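SAM-dependent methyltransferase (Pyrococcus horikoshii, PDB 1WZN) probably transfers the methyl group of S-adenosylmethionine to an unspecified acceptor, and binds the product S-adenosylhomocysteine in its Rossmann-like methyltransferase domain. Local coordinates at residues Y16-E21 / W159-G164. Numbering follows the deposited sequence.
Sequences YRRRIE and WNEQKG. With SAH (S-adenosyl-L-homocysteine), chain F.
Arg17 and Glu161 form a side-on salt bridge. NE of Arg17 gives a fairly straight bond (160°) to OE1 of Glu161, 2.8 Å long, with OE1 near the guanidinium plane and met on its syn side, while Arg17 NH2 reaches Glu161 OE2 at 3.1 Å in a more bent one. The bend at chi3 (50°) turns the Arg17 guanidinium edge to the carboxylate, the planes 44° apart. Its third nitrogen, NH1, holds OE2 of Glu21, one helical turn on, at 3.0 Å.

A second salt bridge comes from Arg18, whose NH1 lies 3.2 Å from Glu161 OE2, the guanidinium nearly perpendicular to the carboxylate. NH2 of Arg17 sits over one face of this guanidinium, near its rim.

In van der Waals contact, Arg18 NH1 also approaches CZ3 of Trp159 at 3.5 Å; the indole NE1 is hydrogen-bonded to Asp172.

An alanine in place of Arg17 would probably cost Glu161 its two-nitrogen grip and Glu21 this salt bridge.

Two arginines sharing one buried carboxylate probably favour its ionised form; the network ties helix 17-21, whose Arg19 makes a weak hydrogen bond to the S-adenosylhomocysteine carboxylate, to strand 157-163, outermost of the antiparallel sheet within this chain.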
ATOM      1  N   TYR A  16     -22.113  10.870 -13.492  1.00 19.22           N
ATOM      2  CA  TYR A  16     -21.163  10.720 -14.590  1.00 21.36           C
ATOM      3  C   TYR A  16     -20.953  12.024 -15.370  1.00 22.75           C
ATOM      4  O   TYR A  16     -20.972  12.060 -16.592  1.00 22.45           O
ATOM      5  CB  TYR A  16     -21.681   9.629 -15.528  1.00 21.34           C
ATOM      6  CG  TYR A  16     -21.511   8.295 -14.894  1.00 22.52           C
ATOM      7  CD1 TYR A  16     -20.236   7.754 -14.738  1.00 23.07           C
ATOM      8  CD2 TYR A  16     -22.624   7.586 -14.436  1.00 21.48           C
ATOM      9  CE1 TYR A  16     -20.074   6.523 -14.119  1.00 24.54           C
ATOM     10  CE2 TYR A  16     -22.459   6.351 -13.823  1.00 21.91           C
ATOM     11  CZ  TYR A  16     -21.192   5.818 -13.664  1.00 23.92           C
ATOM     12  OH  TYR A  16     -21.016   4.599 -13.030  1.00 26.27           O
ATOM     13  N   ARG A  17     -20.784  13.125 -14.610  1.00 25.01           N
ATOM     14  CA  ARG A  17     -20.534  14.421 -15.237  1.00 27.77           C
ATOM     15  C   ARG A  17     -19.306  14.374 -16.152  1.00 28.48           C
ATOM     16  O   ARG A  17     -19.250  14.994 -17.206  1.00 27.53           O
ATOM     17  CB  ARG A  17     -20.317  15.444 -14.121  1.00 29.21           C
ATOM     18  CG  ARG A  17     -19.836  16.798 -14.641  1.00 31.25           C
ATOM     19  CD  ARG A  17     -19.585  17.793 -13.500  1.00 34.51           C
ATOM     20  NE  ARG A  17     -18.753  17.186 -12.456  1.00 35.34           N
ATOM     21  CZ  ARG A  17     -17.461  16.954 -12.754  1.00 39.06           C
ATOM     22  NH1 ARG A  17     -16.986  17.280 -13.942  1.00 39.75           N
ATOM     23  NH2 ARG A  17     -16.662  16.395 -11.840  1.00 40.13           N
ATOM     24  N   ARG A  18     -18.282  13.630 -15.690  1.00 31.16           N
ATOM     25  CA  ARG A  18     -17.043  13.548 -16.457  1.00 34.22           C
ATOM     26  C   ARG A  18     -17.247  12.838 -17.794  1.00 34.68           C
ATOM     27  O   ARG A  18     -16.753  13.251 -18.836  1.00 34.84           O
ATOM     28  CB  ARG A  18     -16.014  12.794 -15.614  1.00 37.80           C
ATOM     29  CG  ARG A  18     -15.665  13.539 -14.325  1.00 42.16           C
ATOM     30  CD  ARG A  18     -14.525  12.862 -13.558  1.00 46.97           C
ATOM     31  NE  ARG A  18     -14.280  13.553 -12.291  1.00 51.93           N
ATOM     32  CZ  ARG A  18     -15.121  13.290 -11.272  1.00 52.43           C
ATOM     33  NH1 ARG A  18     -16.105  12.422 -11.432  1.00 53.35           N
ATOM     34  NH2 ARG A  18     -14.967  13.926 -10.107  1.00 54.00           N
ATOM     35  N   ARG A  19     -17.970  11.706 -17.735  1.00 35.43           N
ATOM     36  CA  ARG A  19     -18.242  10.973 -18.965  1.00 36.23           C
ATOM     37  C   ARG A  19     -18.900  11.868 -20.015  1.00 34.74           C
ATOM     38  O   ARG A  19     -18.680  11.734 -21.211  1.00 36.73           O
ATOM     39  CB  ARG A  19     -19.165   9.801 -18.626  1.00 36.74           C
ATOM     40  CG  ARG A  19     -19.239   8.775 -19.757  1.00 39.82           C
ATOM     41  CD  ARG A  19     -20.627   8.736 -20.407  1.00 39.76           C
ATOM     42  NE  ARG A  19     -20.751   7.571 -21.286  1.00 39.61           N
ATOM     43  CZ  ARG A  19     -20.295   7.695 -22.546  1.00 41.69           C
ATOM     44  NH1 ARG A  19     -19.753   8.832 -22.946  1.00 40.67           N
ATOM     45  NH2 ARG A  19     -20.392   6.664 -23.390  1.00 42.06           N
ATOM     46  N   ILE A  20     -19.760  12.783 -19.525  1.00 34.27           N
ATOM     47  CA  ILE A  20     -20.462  13.675 -20.441  1.00 32.67           C
ATOM     48  C   ILE A  20     -19.533  14.745 -21.019  1.00 34.38           C
ATOM     49  O   ILE A  20     -19.649  15.160 -22.165  1.00 31.54           O
ATOM     50  CB  ILE A  20     -21.602  14.349 -19.678  1.00 32.24           C
ATOM     51  CG1 ILE A  20     -22.702  13.334 -19.355  1.00 30.06           C
ATOM     52  CG2 ILE A  20     -22.226  15.456 -20.546  1.00 33.26           C
ATOM     53  CD1 ILE A  20     -23.905  13.984 -18.667  1.00 27.47           C
ATOM     54  N   GLU A  21     -18.613  15.226 -20.165  1.00 34.40           N
ATOM     55  CA  GLU A  21     -17.747  16.317 -20.592  1.00 36.69           C
ATOM     56  C   GLU A  21     -16.844  15.926 -21.768  1.00 36.74           C
ATOM     57  O   GLU A  21     -16.298  16.764 -22.472  1.00 38.45           O
ATOM     58  CB  GLU A  21     -16.898  16.759 -19.394  1.00 37.67           C
ATOM     59  CG  GLU A  21     -17.387  18.077 -18.790  1.00 41.06           C
ATOM     60  CD  GLU A  21     -16.943  18.169 -17.348  1.00 42.60           C
ATOM     61  OE1 GLU A  21     -15.804  17.827 -17.062  1.00 44.53           O
ATOM     62  OE2 GLU A  21     -17.745  18.594 -16.517  1.00 43.20           O
ATOM     63  N   TRP A 159     -15.807   9.974  -3.506  1.00 24.45           N
ATOM     64  CA  TRP A 159     -15.842  11.189  -4.309  1.00 23.39           C
ATOM     65  C   TRP A 159     -17.213  11.847  -4.198  1.00 22.69           C
ATOM     66  O   TRP A 159     -18.125  11.295  -3.581  1.00 18.76           O
ATOM     67  CB  TRP A 159     -15.503  10.890  -5.770  1.00 27.33           C
ATOM     68  CG  TRP A 159     -16.300   9.797  -6.400  1.00 28.55           C
ATOM     69  CD1 TRP A 159     -16.310   8.471  -6.051  1.00 30.65           C
ATOM     70  CD2 TRP A 159     -17.159   9.921  -7.534  1.00 28.99           C
ATOM     71  NE1 TRP A 159     -17.124   7.764  -6.906  1.00 29.97           N
ATOM     72  CE2 TRP A 159     -17.657   8.631  -7.825  1.00 30.49           C
ATOM     73  CE3 TRP A 159     -17.557  10.999  -8.336  1.00 29.79           C
ATOM     74  CZ2 TRP A 159     -18.533   8.389  -8.889  1.00 30.43           C
ATOM     75  CZ3 TRP A 159     -18.429  10.759  -9.393  1.00 29.62           C
ATOM     76  CH2 TRP A 159     -18.906   9.463  -9.658  1.00 30.86           C
ATOM     77  N   ASN A 160     -17.365  13.029  -4.791  1.00 20.36           N
ATOM     78  CA  ASN A 160     -18.633  13.735  -4.679  1.00 19.23           C
ATOM     79  C   ASN A 160     -19.028  14.524  -5.915  1.00 18.02           C
ATOM     80  O   ASN A 160     -18.182  14.920  -6.712  1.00 17.93           O
ATOM     81  CB  ASN A 160     -18.586  14.690  -3.483  1.00 20.18           C
ATOM     82  CG  ASN A 160     -17.543  15.789  -3.653  1.00 21.01           C
ATOM     83  OD1 ASN A 160     -16.344  15.523  -3.718  1.00 24.70           O
ATOM     84  ND2 ASN A 160     -18.002  17.030  -3.728  1.00 21.83           N
ATOM     85  N   GLU A 161     -20.331  14.736  -6.058  1.00 17.92           N
ATOM     86  CA  GLU A 161     -20.898  15.501  -7.159  1.00 18.30           C
ATOM     87  C   GLU A 161     -22.075  16.282  -6.582  1.00 18.70           C
ATOM     88  O   GLU A 161     -22.355  16.196  -5.384  1.00 20.19           O
ATOM     89  CB  GLU A 161     -21.385  14.580  -8.286  1.00 19.59           C
ATOM     90  CG  GLU A 161     -20.287  13.866  -9.065  1.00 21.78           C
ATOM     91  CD  GLU A 161     -19.345  14.811  -9.800  1.00 24.83           C
ATOM     92  OE1 GLU A 161     -19.755  15.936 -10.154  1.00 23.64           O
ATOM     93  OE2 GLU A 161     -18.187  14.413 -10.043  1.00 28.10           O
ATOM     94  N   GLN A 162     -22.769  17.038  -7.424  1.00 18.94           N
ATOM     95  CA  GLN A 162     -23.892  17.832  -6.948  1.00 20.03           C
ATOM     96  C   GLN A 162     -24.956  18.058  -8.009  1.00 19.31           C
ATOM     97  O   GLN A 162     -24.647  18.392  -9.153  1.00 22.30           O
ATOM     98  CB  GLN A 162     -23.396  19.196  -6.438  1.00 21.56           C
ATOM     99  CG  GLN A 162     -24.485  20.023  -5.755  1.00 25.18           C
ATOM    100  CD  GLN A 162     -23.963  21.319  -5.139  1.00 26.11           C
ATOM    101  OE1 GLN A 162     -22.775  21.452  -4.858  1.00 27.91           O
ATOM    102  NE2 GLN A 162     -24.863  22.268  -4.910  1.00 27.34           N
ATOM    103  N   LYS A 163     -26.210  17.873  -7.622  1.00 20.43           N
ATOM    104  CA  LYS A 163     -27.329  18.091  -8.527  1.00 22.37           C
ATOM    105  C   LYS A 163     -28.244  19.107  -7.855  1.00 22.74           C
ATOM    106  O   LYS A 163     -28.947  18.786  -6.901  1.00 22.42           O
ATOM    107  CB  LYS A 163     -28.086  16.785  -8.780  1.00 23.58           C
ATOM    108  CG  LYS A 163     -29.260  16.938  -9.736  1.00 27.26           C
ATOM    109  CD  LYS A 163     -29.998  15.627  -9.935  1.00 30.53           C
ATOM    110  CE  LYS A 163     -31.291  15.837 -10.713  1.00 34.84           C
ATOM    111  NZ  LYS A 163     -31.027  16.494 -12.022  1.00 35.66           N
ATOM    112  N   GLY A 164     -28.227  20.340  -8.350  1.00 23.82           N
ATOM    113  CA  GLY A 164     -29.057  21.365  -7.747  1.00 25.58           C
ATOM    114  C   GLY A 164     -28.581  21.629  -6.330  1.00 24.21           C
ATOM    115  O   GLY A 164     -27.397  21.888  -6.107  1.00 26.14           O
TER
HETATM  116  N   SAH F1001     -24.821   3.681 -22.945  1.00 16.53           N
HETATM  117  CA  SAH F1001     -25.090   4.623 -21.776  1.00 16.95           C
HETATM  118  CB  SAH F1001     -25.390   3.977 -20.451  1.00 18.90           C
HETATM  119  CG  SAH F1001     -24.373   3.083 -19.760  1.00 17.92           C
HETATM  120  SD  SAH F1001     -25.206   2.452 -18.233  1.00 17.57           S
HETATM  121  C   SAH F1001     -23.822   5.586 -21.685  1.00 18.08           C
HETATM  122  O   SAH F1001     -22.882   5.453 -22.491  1.00 17.25           O
HETATM  123  OXT SAH F1001     -23.866   6.482 -20.752  1.00 20.54           O
HETATM  124  C5' SAH F1001     -25.593   0.785 -18.606  1.00 16.16           C
HETATM  125  C4' SAH F1001     -27.067   0.656 -19.230  1.00 15.87           C
HETATM  126  O4' SAH F1001     -27.202  -0.756 -19.427  1.00 17.24           O
HETATM  127  C3' SAH F1001     -28.211   1.019 -18.311  1.00 17.57           C
HETATM  128  O3' SAH F1001     -28.971   2.097 -18.860  1.00 16.94           O
HETATM  129  C2' SAH F1001     -29.004  -0.345 -18.171  1.00 15.43           C
HETATM  130  O2' SAH F1001     -30.402  -0.146 -18.000  1.00 18.24           O
HETATM  131  C1' SAH F1001     -28.628  -1.065 -19.454  1.00 15.89           C
HETATM  132  N9  SAH F1001     -28.774  -2.399 -19.493  1.00 17.41           N
HETATM  133  C8  SAH F1001     -28.242  -3.432 -18.733  1.00 17.36           C
HETATM  134  N7  SAH F1001     -28.615  -4.621 -19.073  1.00 17.55           N
HETATM  135  C5  SAH F1001     -29.492  -4.410 -20.173  1.00 17.74           C
HETATM  136  C6  SAH F1001     -30.225  -5.337 -20.989  1.00 17.62           C
HETATM  137  N6  SAH F1001     -30.193  -6.666 -20.819  1.00 17.64           N
HETATM  138  N1  SAH F1001     -30.983  -4.756 -21.984  1.00 15.44           N
HETATM  139  C2  SAH F1001     -31.043  -3.409 -22.189  1.00 17.18           C
HETATM  140  N3  SAH F1001     -30.352  -2.489 -21.427  1.00 16.44           N
HETATM  141  C4  SAH F1001     -29.603  -3.059 -20.443  1.00 16.93           C